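Local coordinates for adhesion G-protein coupled receptor G6 (Danio rerio, PDB 6V55), which is a calcium-binding adhesion G-protein coupled receptor linked to myelination, whose large extracellular region probably takes part in cell adhesion and in control of signalling, at residues Gln592-Asp597 with Val669-Phe674; Glu515-Val520 with Ala555-Thr560; Ile564-Met569 with Ser605-Val610. All blocks are in the same frame, centred on the assembly; numbering follows the deposited sequence.

Overall arrangement
Two of the three contacts tie a bundle of helices to a neighbouring antiparallel sheet, and the third lies inside the bundle, consistent with the helical subdomain and β-sandwich of the GAIN domain of adhesion receptors. Interaction 2 is the one within the bundle, whereas interactions 1 and 3 bring helix ends to the adjacent strands 671-677 and 608-614. Helix 555-568 serves both interactions 2 and 3, whose centres are about 15 Å apart. The centre of interaction 1 lies about 18 Å from that of interaction 2, which it meets through Ile594 CD1 and Ala558 CB (3.7 Å), and about 19 Å from that of interaction 3. Attached glycans touch residues of interactions 1 and 2.

Interaction 1. Residues Gln592-Asp597 with Val669-Phe674; sequences QKIEFD and VSRINF
The guanidinium of Arg671 has the ring of Phe596 on one face and a backbone carbonyl at its edge. Phe596 CE1 lies over the centre of the group, 3.7 Å from Arg671 CZ, but the ring presents its rim: the two planes are 69° apart and CZ lies near the plane of the ring, so the π face is not what meets the charge. At the guanidinium edge, Ile594 O accepts a bond from Arg671 NH2 at 2.6 Å, with an N-H...O angle of 160°. The nitrogen sits almost on the C=O axis, and the oxygen lies in the guanidinium plane. A weak second bond, Arg671 NH1 to Ile594 O at 3.1 Å, makes this a fork of two donors on one acceptor, which would help to fix the rotation of the group. Ile594 CG2 packs against Arg671 NH1 at 3.9 Å.

The acceptor lies where the chain leaves helix 573-593, and the donor belongs to strand 671-677, so the bonds join the exit from the helical part to the sheet, as expected where the two subdomains of a GAIN domain meet. Replacing Arg671 with an alanine here would probably loosen that junction, since both bonds to Ile594 O and the platform under the Phe596 edge would go. The Arg671 chain reaches the carbonyl by bending at chi2.

A second pair of flat groups, the amides of Gln592 and Asn673, stand nearly perpendicular. Gln592 NE2 and Asn673 ND2 approach to 3.3 Å, but both are donors and do not bond each other. Asn673 ND2 instead donates to Ser701 OG, Gln592 NE2 weakly to Gly703 O, and a glycan sugar touches Gln592 and Lys593.

Interaction 2. Residues Glu515-Val520 with Ala555-Thr560; sequences ENAMDV and ATLAST
A helix-helix interface joins the beginning of helix 517-527 to the first turns of helix 555-568, and a single methionine bridges most of the gap. The closest backbones are those of Met518 and Leu557, their CA atoms 6.0 Å apart. Met518 leaves its helix with CG anti to the backbone N (chi1 -155°) and bends at chi2 (39°), which brings its sulfur and terminal methyl across to the other helix. There the thioether runs alongside Leu557 in the opposite direction: Met518 SD lies 3.6 Å from Leu557 CD1 and 3.8 Å from Leu557 CA, close against the helix backbone.

The methyl goes further, ending over the polar rim of a helical turn. Met518 CE stands 3.3 Å from Thr560 OG1 and 3.4 Å from Thr556 O, both van der Waals contacts. These two oxygens are themselves joined, because the Thr560 hydroxyl folds back along its own helix and donates to Thr556 O at 3.0 Å, in the plane of the carbonyl. The threonine thus spends its proton within its helix, and the methyl lies against the two oxygens of that bond.

The pair belongs to the helical part of the chain, consistent with the helical subdomain of a GAIN domain. Helix 534-550 lies behind the pair, where Leu547 meets both Ala517 and Leu557. On that side Leu557, with CG anti to its backbone N (chi1 -176°), turns both branches to Ala517: Leu557 CD2 is 4.3 Å from Ala517 CB, and Leu557 CD1, the branch that also meets the Met518 sulfur, lies near Ala517 O. Ala521, one turn further along helix 517-527, touches Leu557 and Thr560. At the outer rim a sugar of an attached glycan touches Thr556.

Interaction 3. Residues Ile564-Met569 with Ser605-Val610; sequences IISNVM and SKNLVV
The C-terminal end of helix 555-568 rests here on the connection between the antiparallel strands 600-603 and 608-614, a β-hairpin in the sheet half of what appears to be a GAIN domain. The contact is mostly buried, so its polar groups have to find partners inside it.

Hydrogen bonds do much of that work, and they gather on Ser566. With OG anti to its backbone N (chi1 -179°), the serine directs its hydroxyl at the turn, where OG receives the backbone N-H of Asn607 at 3.1 Å in a fairly straight bond (164°). The same OG donates weakly to Ser605 OG, 3.4 Å away. The main chain of Ser566 is used too: Asn607 ND2 reaches Ser566 O at 3.3 Å, although the position of that nitrogen is less certain. Backbone and side chain of one asparagine thus bind the oxygens of one serine. The other end of the amide is held as well, since Lys606 NZ donates to Asn607 OD1 at 2.8 Å along a lone pair of the oxygen, which would help to keep ND2 turned to the helix.

Apolar packing lies beside this polar group. Met569, bent at chi3, crosses Leu608 at about a right angle and sets its methyl on the leucine, CE to CB 3.7 Å; Phe677 of strand 671-677 touches both side chains. The sulfur passes Asn607 in the opposite direction, Met569 SD 3.6 Å from Asn607 O. Ile565 adds a looser touch on Leu608.

Within the turn itself, Ser605 takes the crowded first torsion (chi1 62°) and continues the chain of bonds: Ser605 OG donates in the carbonyl plane, on a lone pair, to Leu608 O at a very short 2.4 Å.

Interaction 1. Residues Gln592-Asp597 with Val669-Phe674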
ATOM      1  N   GLN A 592       6.541  26.315 -36.196  1.00 16.29           N
ATOM      2  CA  GLN A 592       6.001  26.863 -37.439  1.00 18.94           C
ATOM      3  C   GLN A 592       4.477  26.802 -37.471  1.00 21.56           C
ATOM      4  O   GLN A 592       3.835  27.712 -38.004  1.00 25.48           O
ATOM      5  CB  GLN A 592       6.567  26.103 -38.637  1.00 23.58           C
ATOM      6  CG  GLN A 592       8.076  26.194 -38.778  1.00 30.26           C
ATOM      7  CD  GLN A 592       8.538  27.585 -39.150  1.00 37.43           C
ATOM      8  OE1 GLN A 592       7.836  28.315 -39.866  1.00 42.46           O
ATOM      9  NE2 GLN A 592       9.719  27.971 -38.661  1.00 37.82           N
ATOM     10  N   LYS A 593       3.886  25.788 -36.847  1.00 20.80           N
ATOM     11  CA  LYS A 593       2.477  25.481 -37.016  1.00 23.72           C
ATOM     12  C   LYS A 593       1.610  25.990 -35.890  1.00 22.86           C
ATOM     13  O   LYS A 593       0.391  25.772 -35.935  1.00 31.22           O
ATOM     14  CB  LYS A 593       2.266  23.968 -37.102  1.00 27.22           C
ATOM     15  CG  LYS A 593       2.810  23.332 -38.341  1.00 29.58           C
ATOM     16  CD  LYS A 593       1.800  22.438 -38.976  1.00 32.20           C
ATOM     17  CE  LYS A 593       1.349  21.385 -38.028  1.00 29.67           C
ATOM     18  NZ  LYS A 593       1.389  20.084 -38.722  1.00 29.76           N
ATOM     19  N   ILE A 594       2.194  26.580 -34.857  1.00 15.15           N
ATOM     20  CA  ILE A 594       1.419  26.879 -33.660  1.00 16.42           C
ATOM     21  C   ILE A 594       0.508  28.071 -33.938  1.00 22.31           C
ATOM     22  O   ILE A 594       0.906  29.037 -34.605  1.00 26.29           O
ATOM     23  CB  ILE A 594       2.339  27.096 -32.443  1.00  8.96           C
ATOM     24  CG1 ILE A 594       1.532  27.422 -31.220  1.00 23.09           C
ATOM     25  CG2 ILE A 594       3.346  28.214 -32.620  1.00 23.46           C
ATOM     26  CD1 ILE A 594       2.225  27.032 -30.057  1.00 25.74           C
ATOM     27  N   GLU A 595      -0.765  27.932 -33.566  1.00 25.26           N
ATOM     28  CA  GLU A 595      -1.733  29.012 -33.659  1.00 25.34           C
ATOM     29  C   GLU A 595      -1.818  29.699 -32.301  1.00 25.26           C
ATOM     30  O   GLU A 595      -1.961  29.025 -31.277  1.00 31.64           O
ATOM     31  CB  GLU A 595      -3.097  28.471 -34.093  1.00 25.74           C
ATOM     32  CG  GLU A 595      -3.143  27.912 -35.522  1.00 31.40           C
ATOM     33  CD  GLU A 595      -3.927  26.599 -35.627  1.00 39.73           C
ATOM     34  OE1 GLU A 595      -3.413  25.642 -36.260  1.00 43.43           O
ATOM     35  OE2 GLU A 595      -5.048  26.516 -35.064  1.00 41.66           O
ATOM     36  N   PHE A 596      -1.705  31.026 -32.287  1.00 23.33           N
ATOM     37  CA  PHE A 596      -1.811  31.782 -31.042  1.00 26.34           C
ATOM     38  C   PHE A 596      -2.545  33.092 -31.305  1.00 31.88           C
ATOM     39  O   PHE A 596      -2.716  33.504 -32.456  1.00 35.44           O
ATOM     40  CB  PHE A 596      -0.432  32.016 -30.398  1.00 23.16           C
ATOM     41  CG  PHE A 596       0.472  32.950 -31.158  1.00 26.28           C
ATOM     42  CD1 PHE A 596       1.183  32.509 -32.286  1.00 25.60           C
ATOM     43  CD2 PHE A 596       0.672  34.253 -30.705  1.00 28.52           C
ATOM     44  CE1 PHE A 596       2.035  33.365 -32.979  1.00 25.98           C
ATOM     45  CE2 PHE A 596       1.530  35.127 -31.387  1.00 29.31           C
ATOM     46  CZ  PHE A 596       2.215  34.680 -32.522  1.00 27.63           C
ATOM     47  N   ASP A 597      -2.995  33.745 -30.226  1.00 33.86           N
ATOM     48  CA  ASP A 597      -3.923  34.872 -30.347  1.00 34.08           C
ATOM     49  C   ASP A 597      -3.344  36.219 -29.972  1.00 28.98           C
ATOM     50  O   ASP A 597      -3.626  37.212 -30.654  1.00 28.91           O
ATOM     51  CB  ASP A 597      -5.183  34.631 -29.517  1.00 39.70           C
ATOM     52  CG  ASP A 597      -6.156  33.724 -30.238  1.00 50.40           C
ATOM     53  OD1 ASP A 597      -6.780  34.181 -31.226  1.00 52.51           O
ATOM     54  OD2 ASP A 597      -6.264  32.541 -29.848  1.00 55.58           O
ATOM     55  N   VAL A 669       6.564  36.137 -44.265  1.00 34.90           N
ATOM     56  CA  VAL A 669       7.184  36.468 -42.988  1.00 33.75           C
ATOM     57  C   VAL A 669       6.106  37.066 -42.087  1.00 36.53           C
ATOM     58  O   VAL A 669       5.655  38.202 -42.288  1.00 38.11           O
ATOM     59  CB  VAL A 669       8.375  37.417 -43.165  1.00 32.34           C
ATOM     60  CG1 VAL A 669       8.937  37.832 -41.816  1.00 31.61           C
ATOM     61  CG2 VAL A 669       9.458  36.744 -43.992  1.00 32.01           C
ATOM     62  N   SER A 670       5.688  36.282 -41.103  1.00 35.31           N
ATOM     63  CA  SER A 670       4.654  36.666 -40.157  1.00 36.58           C
ATOM     64  C   SER A 670       5.161  36.797 -38.737  1.00 33.76           C
ATOM     65  O   SER A 670       4.580  37.558 -37.955  1.00 33.55           O
ATOM     66  CB  SER A 670       3.522  35.616 -40.125  1.00 36.39           C
ATOM     67  OG  SER A 670       2.955  35.359 -41.397  1.00 37.30           O
ATOM     68  N   ARG A 671       6.194  36.038 -38.372  1.00 29.13           N
ATOM     69  CA  ARG A 671       6.482  35.757 -36.979  1.00 25.79           C
ATOM     70  C   ARG A 671       7.969  35.855 -36.736  1.00 24.30           C
ATOM     71  O   ARG A 671       8.762  35.800 -37.663  1.00 27.53           O
ATOM     72  CB  ARG A 671       6.031  34.356 -36.563  1.00 22.19           C
ATOM     73  CG  ARG A 671       4.554  34.160 -36.467  1.00 20.66           C
ATOM     74  CD  ARG A 671       4.166  32.895 -37.168  1.00 23.33           C
ATOM     75  NE  ARG A 671       2.779  32.529 -36.877  1.00 27.20           N
ATOM     76  CZ  ARG A 671       2.398  31.459 -36.179  1.00 24.72           C
ATOM     77  NH1 ARG A 671       3.294  30.609 -35.689  1.00 23.80           N
ATOM     78  NH2 ARG A 671       1.110  31.232 -35.983  1.00 24.71           N
ATOM     79  N   ILE A 672       8.337  35.986 -35.464  1.00 23.55           N
ATOM     80  CA  ILE A 672       9.680  35.674 -34.984  1.00 21.79           C
ATOM     81  C   ILE A 672       9.557  34.458 -34.089  1.00 22.94           C
ATOM     82  O   ILE A 672       8.648  34.392 -33.261  1.00 24.97           O
ATOM     83  CB  ILE A 672      10.314  36.840 -34.210  1.00 21.71           C
ATOM     84  CG1 ILE A 672      10.033  38.153 -34.930  1.00 23.27           C
ATOM     85  CG2 ILE A 672      11.821  36.603 -34.035  1.00 23.00           C
ATOM     86  CD1 ILE A 672      10.805  39.347 -34.425  1.00 27.02           C
ATOM     87  N   ASN A 673      10.448  33.496 -34.271  1.00 20.90           N
ATOM     88  CA  ASN A 673      10.504  32.284 -33.471  1.00 18.15           C
ATOM     89  C   ASN A 673      11.727  32.333 -32.569  1.00 19.49           C
ATOM     90  O   ASN A 673      12.772  32.855 -32.952  1.00 29.70           O
ATOM     91  CB  ASN A 673      10.587  31.055 -34.377  1.00 21.00           C
ATOM     92  CG  ASN A 673       9.450  31.002 -35.386  1.00 27.78           C
ATOM     93  OD1 ASN A 673       8.324  31.347 -35.064  1.00 30.68           O
ATOM     94  ND2 ASN A 673       9.746  30.586 -36.617  1.00 32.68           N
ATOM     95  N   PHE A 674      11.617  31.764 -31.380  1.00 14.62           N
ATOM     96  CA  PHE A 674      12.762  31.764 -30.478  1.00 11.90           C
ATOM     97  C   PHE A 674      12.689  30.488 -29.660  1.00 11.93           C
ATOM     98  O   PHE A 674      11.628  30.167 -29.128  1.00 15.39           O
ATOM     99  CB  PHE A 674      12.729  33.013 -29.586  1.00 13.28           C
ATOM    100  CG  PHE A 674      13.959  33.222 -28.740  1.00 18.80           C
ATOM    101  CD1 PHE A 674      14.065  32.638 -27.472  1.00 22.64           C
ATOM    102  CD2 PHE A 674      14.968  34.073 -29.161  1.00 24.09           C
ATOM    103  CE1 PHE A 674      15.176  32.839 -26.672  1.00 24.96           C
ATOM    104  CE2 PHE A 674      16.096  34.290 -28.354  1.00 26.69           C
ATOM    105  CZ  PHE A 674      16.185  33.675 -27.102  1.00 26.32           C
TER

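Interaction 2. Residues Glu515-Val520 with Ala555-Thr560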
ATOM      1  N   GLU A 515      -8.304  14.267 -33.392  1.00 49.79           N
ATOM      2  CA  GLU A 515      -9.148  14.062 -32.223  1.00 54.47           C
ATOM      3  C   GLU A 515      -8.452  13.309 -31.099  1.00 49.27           C
ATOM      4  O   GLU A 515      -8.771  13.547 -29.927  1.00 48.60           O
ATOM      5  CB  GLU A 515     -10.437  13.343 -32.630  1.00 60.93           C
ATOM      6  CG  GLU A 515     -11.559  14.324 -32.993  1.00 69.10           C
ATOM      7  CD  GLU A 515     -11.326  15.036 -34.328  1.00 74.24           C
ATOM      8  OE1 GLU A 515     -10.857  14.358 -35.282  1.00 75.68           O
ATOM      9  OE2 GLU A 515     -11.612  16.261 -34.418  1.00 72.56           O
ATOM     10  N   ASN A 516      -7.485  12.446 -31.411  1.00 43.05           N
ATOM     11  CA  ASN A 516      -6.768  11.738 -30.362  1.00 38.96           C
ATOM     12  C   ASN A 516      -5.374  12.303 -30.075  1.00 35.74           C
ATOM     13  O   ASN A 516      -4.675  11.729 -29.234  1.00 36.62           O
ATOM     14  CB  ASN A 516      -6.716  10.235 -30.681  1.00 42.15           C
ATOM     15  CG  ASN A 516      -5.598   9.849 -31.621  1.00 44.85           C
ATOM     16  OD1 ASN A 516      -5.338  10.527 -32.604  1.00 49.25           O
ATOM     17  ND2 ASN A 516      -4.958   8.715 -31.346  1.00 44.42           N
ATOM     18  N   ALA A 517      -4.972  13.424 -30.724  1.00 28.68           N
ATOM     19  CA  ALA A 517      -3.616  13.969 -30.575  1.00 21.31           C
ATOM     20  C   ALA A 517      -3.348  14.472 -29.161  1.00 24.11           C
ATOM     21  O   ALA A 517      -2.242  14.281 -28.630  1.00 25.35           O
ATOM     22  CB  ALA A 517      -3.370  15.114 -31.550  1.00 18.38           C
ATOM     23  N   MET A 518      -4.345  15.116 -28.545  1.00 23.48           N
ATOM     24  CA  MET A 518      -4.208  15.569 -27.165  1.00 25.32           C
ATOM     25  C   MET A 518      -4.093  14.401 -26.196  1.00 33.91           C
ATOM     26  O   MET A 518      -3.349  14.492 -25.215  1.00 37.54           O
ATOM     27  CB  MET A 518      -5.396  16.457 -26.794  1.00 27.53           C
ATOM     28  CG  MET A 518      -5.126  17.458 -25.671  1.00 26.70           C
ATOM     29  SD  MET A 518      -3.477  18.170 -25.776  0.65 23.64           S
ATOM     30  CE  MET A 518      -3.194  18.814 -24.157  1.00 17.04           C
ATOM     31  N   ASP A 519      -4.771  13.283 -26.485  1.00 37.23           N
ATOM     32  CA  ASP A 519      -4.729  12.128 -25.595  1.00 38.81           C
ATOM     33  C   ASP A 519      -3.403  11.382 -25.705  1.00 33.26           C
ATOM     34  O   ASP A 519      -2.841  10.977 -24.678  1.00 32.94           O
ATOM     35  CB  ASP A 519      -5.899  11.194 -25.896  1.00 47.87           C
ATOM     36  CG  ASP A 519      -6.184  10.221 -24.756  1.00 59.85           C
ATOM     37  OD1 ASP A 519      -6.718  10.676 -23.706  1.00 61.39           O
ATOM     38  OD2 ASP A 519      -5.867   9.006 -24.920  1.00 63.25           O
ATOM     39  N   VAL A 520      -2.906  11.202 -26.942  1.00 27.62           N
ATOM     40  CA  VAL A 520      -1.623  10.544 -27.202  1.00 19.98           C
ATOM     41  C   VAL A 520      -0.472  11.326 -26.567  1.00 23.21           C
ATOM     42  O   VAL A 520       0.384  10.749 -25.883  1.00 21.79           O
ATOM     43  CB  VAL A 520      -1.415  10.395 -28.720  1.00 16.61           C
ATOM     44  CG1 VAL A 520       0.017  10.005 -29.066  1.00 16.49           C
ATOM     45  CG2 VAL A 520      -2.342   9.405 -29.274  1.00 16.76           C
ATOM     46  N   ALA A 555      -1.862  26.150 -28.077  1.00 13.80           N
ATOM     47  CA  ALA A 555      -0.957  26.269 -26.933  1.00 15.57           C
ATOM     48  C   ALA A 555      -0.936  25.025 -26.051  1.00 24.73           C
ATOM     49  O   ALA A 555       0.146  24.567 -25.665  1.00 28.06           O
ATOM     50  CB  ALA A 555      -1.351  27.464 -26.075  1.00 11.71           C
ATOM     51  N   THR A 556      -2.112  24.473 -25.710  1.00 29.76           N
ATOM     52  CA  THR A 556      -2.140  23.371 -24.747  1.00 26.99           C
ATOM     53  C   THR A 556      -1.610  22.086 -25.361  1.00 23.11           C
ATOM     54  O   THR A 556      -0.936  21.313 -24.666  1.00 22.72           O
ATOM     55  CB  THR A 556      -3.548  23.153 -24.189  1.00 28.10           C
ATOM     56  OG1 THR A 556      -4.406  22.622 -25.209  1.00 31.68           O
ATOM     57  CG2 THR A 556      -4.119  24.474 -23.679  1.00 27.29           C
ATOM     58  N   LEU A 557      -1.813  21.889 -26.674  1.00 20.78           N
ATOM     59  CA  LEU A 557      -1.170  20.763 -27.356  1.00 21.48           C
ATOM     60  C   LEU A 557       0.344  20.953 -27.447  1.00 20.72           C
ATOM     61  O   LEU A 557       1.106  19.990 -27.268  1.00 20.46           O
ATOM     62  CB  LEU A 557      -1.772  20.558 -28.753  1.00 19.98           C
ATOM     63  CG  LEU A 557      -1.258  19.346 -29.549  1.00 17.20           C
ATOM     64  CD1 LEU A 557      -1.363  18.078 -28.737  1.00 11.21           C
ATOM     65  CD2 LEU A 557      -2.029  19.185 -30.831  1.00 16.79           C
ATOM     66  N   ALA A 558       0.802  22.190 -27.681  1.00 14.44           N
ATOM     67  CA  ALA A 558       2.239  22.399 -27.764  1.00 15.17           C
ATOM     68  C   ALA A 558       2.910  22.364 -26.393  1.00 17.30           C
ATOM     69  O   ALA A 558       4.111  22.073 -26.302  1.00 19.09           O
ATOM     70  CB  ALA A 558       2.539  23.713 -28.451  1.00 17.31           C
ATOM     71  N   SER A 559       2.167  22.640 -25.323  1.00 20.98           N
ATOM     72  CA  SER A 559       2.774  22.568 -24.003  1.00 21.77           C
ATOM     73  C   SER A 559       3.020  21.126 -23.600  1.00 24.13           C
ATOM     74  O   SER A 559       4.001  20.839 -22.917  1.00 23.69           O
ATOM     75  CB  SER A 559       1.925  23.294 -22.973  1.00 10.97           C
ATOM     76  OG  SER A 559       1.136  22.378 -22.238  1.00 21.13           O
ATOM     77  N   THR A 560       2.195  20.199 -24.078  1.00 22.09           N
ATOM     78  CA  THR A 560       2.471  18.795 -23.809  1.00 19.65           C
ATOM     79  C   THR A 560       3.635  18.295 -24.650  1.00 20.83           C
ATOM     80  O   THR A 560       4.479  17.528 -24.157  1.00 25.06           O
ATOM     81  CB  THR A 560       1.219  17.963 -24.059  1.00 13.96           C
ATOM     82  OG1 THR A 560       0.073  18.689 -23.602  1.00 11.97           O
ATOM     83  CG2 THR A 560       1.294  16.706 -23.294  1.00 14.54           C
TER

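Interaction 3. Residues Ile564-Met569 with Ser605-Val610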
ATOM      1  N   ILE A 564       7.360  16.527 -23.564  1.00 23.74           N
ATOM      2  CA  ILE A 564       7.938  15.270 -24.036  1.00 17.39           C
ATOM      3  C   ILE A 564       9.403  15.489 -24.369  1.00 20.84           C
ATOM      4  O   ILE A 564      10.271  14.807 -23.818  1.00 30.14           O
ATOM      5  CB  ILE A 564       7.152  14.704 -25.231  1.00 12.55           C
ATOM      6  CG1 ILE A 564       5.728  14.460 -24.760  1.00 15.85           C
ATOM      7  CG2 ILE A 564       7.750  13.408 -25.665  1.00 13.02           C
ATOM      8  CD1 ILE A 564       4.683  14.227 -25.836  1.00 17.86           C
ATOM      9  N   ILE A 565       9.697  16.554 -25.123  1.00 17.51           N
ATOM     10  CA  ILE A 565      11.060  16.839 -25.586  1.00 16.44           C
ATOM     11  C   ILE A 565      11.961  17.318 -24.439  1.00 19.23           C
ATOM     12  O   ILE A 565      13.151  16.979 -24.397  1.00 25.94           O
ATOM     13  CB  ILE A 565      11.001  17.853 -26.751  1.00 11.63           C
ATOM     14  CG1 ILE A 565       9.984  17.394 -27.813  1.00 11.40           C
ATOM     15  CG2 ILE A 565      12.357  18.024 -27.398  1.00 12.70           C
ATOM     16  CD1 ILE A 565      10.365  16.140 -28.602  1.00 11.74           C
ATOM     17  N   SER A 566      11.406  18.065 -23.476  1.00 13.95           N
ATOM     18  CA  SER A 566      12.163  18.453 -22.284  1.00 17.25           C
ATOM     19  C   SER A 566      12.540  17.252 -21.422  1.00 25.05           C
ATOM     20  O   SER A 566      13.648  17.213 -20.866  1.00 26.32           O
ATOM     21  CB  SER A 566      11.350  19.423 -21.440  1.00 17.42           C
ATOM     22  OG  SER A 566      12.061  19.833 -20.281  1.00 19.69           O
ATOM     23  N   ASN A 567      11.642  16.264 -21.322  1.00 25.15           N
ATOM     24  CA  ASN A 567      11.947  15.061 -20.568  1.00 22.41           C
ATOM     25  C   ASN A 567      12.948  14.172 -21.291  1.00 25.55           C
ATOM     26  O   ASN A 567      13.730  13.472 -20.639  1.00 32.22           O
ATOM     27  CB  ASN A 567      10.692  14.258 -20.334  1.00 21.73           C
ATOM     28  CG  ASN A 567       9.786  14.855 -19.316  1.00 20.96           C
ATOM     29  OD1 ASN A 567      10.114  15.854 -18.680  1.00 26.96           O
ATOM     30  ND2 ASN A 567       8.595  14.275 -19.191  1.00 16.40           N
ATOM     31  N   VAL A 568      12.947  14.157 -22.631  1.00 22.07           N
ATOM     32  CA  VAL A 568      14.008  13.397 -23.292  1.00 16.98           C
ATOM     33  C   VAL A 568      15.331  14.142 -23.243  1.00 17.79           C
ATOM     34  O   VAL A 568      16.373  13.520 -23.421  1.00 28.19           O
ATOM     35  CB  VAL A 568      13.711  12.979 -24.751  1.00 14.39           C
ATOM     36  CG1 VAL A 568      12.282  12.473 -24.912  1.00 14.26           C
ATOM     37  CG2 VAL A 568      14.040  14.052 -25.762  1.00 15.30           C
ATOM     38  N   MET A 569      15.337  15.434 -22.922  1.00 14.41           N
ATOM     39  CA  MET A 569      16.605  16.122 -22.737  1.00 14.77           C
ATOM     40  C   MET A 569      17.310  15.764 -21.436  1.00 24.07           C
ATOM     41  O   MET A 569      18.497  16.060 -21.308  1.00 27.24           O
ATOM     42  CB  MET A 569      16.395  17.618 -22.762  1.00 14.28           C
ATOM     43  CG  MET A 569      16.293  18.163 -24.126  1.00 19.55           C
ATOM     44  SD  MET A 569      16.050  19.934 -24.058  1.00 26.13           S
ATOM     45  CE  MET A 569      14.618  19.888 -25.099  1.00 31.80           C
ATOM     46  N   SER A 605       9.223  24.864 -20.183  1.00 21.78           N
ATOM     47  CA  SER A 605       9.422  23.591 -19.510  1.00 20.34           C
ATOM     48  C   SER A 605      10.718  23.708 -18.721  1.00 20.38           C
ATOM     49  O   SER A 605      11.320  24.786 -18.667  1.00 24.28           O
ATOM     50  CB  SER A 605       9.478  22.450 -20.517  1.00 28.37           C
ATOM     51  OG  SER A 605      10.590  22.659 -21.366  1.00 38.06           O
ATOM     52  N   LYS A 606      11.169  22.588 -18.139  1.00 22.19           N
ATOM     53  CA  LYS A 606      12.370  22.616 -17.306  1.00 27.52           C
ATOM     54  C   LYS A 606      13.632  22.860 -18.135  1.00 29.79           C
ATOM     55  O   LYS A 606      14.431  23.733 -17.784  1.00 29.67           O
ATOM     56  CB  LYS A 606      12.470  21.328 -16.486  1.00 34.80           C
ATOM     57  CG  LYS A 606      13.523  21.367 -15.354  1.00 42.34           C
ATOM     58  CD  LYS A 606      14.207  19.984 -15.176  1.00 49.50           C
ATOM     59  CE  LYS A 606      15.603  20.062 -14.528  1.00 51.22           C
ATOM     60  NZ  LYS A 606      16.727  20.073 -15.524  1.00 48.21           N
ATOM     61  N   ASN A 607      13.797  22.174 -19.274  1.00 28.18           N
ATOM     62  CA  ASN A 607      15.002  22.349 -20.088  1.00 34.59           C
ATOM     63  C   ASN A 607      14.764  22.988 -21.459  1.00 35.72           C
ATOM     64  O   ASN A 607      15.690  23.000 -22.286  1.00 32.04           O
ATOM     65  CB  ASN A 607      15.705  21.011 -20.310  1.00 32.98           C
ATOM     66  CG  ASN A 607      16.007  20.296 -19.032  1.00 31.96           C
ATOM     67  OD1 ASN A 607      16.790  20.775 -18.205  1.00 41.29           O
ATOM     68  ND2 ASN A 607      15.406  19.118 -18.862  1.00 23.53           N
ATOM     69  N   LEU A 608      13.566  23.510 -21.731  1.00 38.85           N
ATOM     70  CA  LEU A 608      13.206  23.972 -23.068  1.00 12.26           C
ATOM     71  C   LEU A 608      12.116  25.024 -22.972  1.00 15.43           C
ATOM     72  O   LEU A 608      11.032  24.748 -22.450  1.00 14.49           O
ATOM     73  CB  LEU A 608      12.704  22.822 -23.937  1.00 11.77           C
ATOM     74  CG  LEU A 608      12.293  23.241 -25.351  1.00 14.21           C
ATOM     75  CD1 LEU A 608      13.483  23.703 -26.151  1.00 11.28           C
ATOM     76  CD2 LEU A 608      11.556  22.145 -26.082  1.00 14.68           C
ATOM     77  N   VAL A 609      12.385  26.213 -23.500  1.00 16.91           N
ATOM     78  CA  VAL A 609      11.351  27.227 -23.662  1.00 16.97           C
ATOM     79  C   VAL A 609      11.320  27.638 -25.127  1.00 18.37           C
ATOM     80  O   VAL A 609      12.377  27.814 -25.748  1.00 26.14           O
ATOM     81  CB  VAL A 609      11.571  28.423 -22.713  1.00 19.98           C
ATOM     82  CG1 VAL A 609      12.993  28.979 -22.773  1.00 20.29           C
ATOM     83  CG2 VAL A 609      10.553  29.484 -22.947  1.00 12.12           C
ATOM     84  N   VAL A 610      10.118  27.650 -25.721  1.00 15.23           N
ATOM     85  CA  VAL A 610       9.967  28.089 -27.106  1.00 14.33           C
ATOM     86  C   VAL A 610       8.956  29.222 -27.118  1.00 18.66           C
ATOM     87  O   VAL A 610       8.056  29.298 -26.272  1.00 24.59           O
ATOM     88  CB  VAL A 610       9.562  26.966 -28.109  1.00 12.12           C
ATOM     89  CG1 VAL A 610      10.524  25.766 -28.034  1.00 13.04           C
ATOM     90  CG2 VAL A 610       8.109  26.513 -27.971  1.00  9.67           C
TER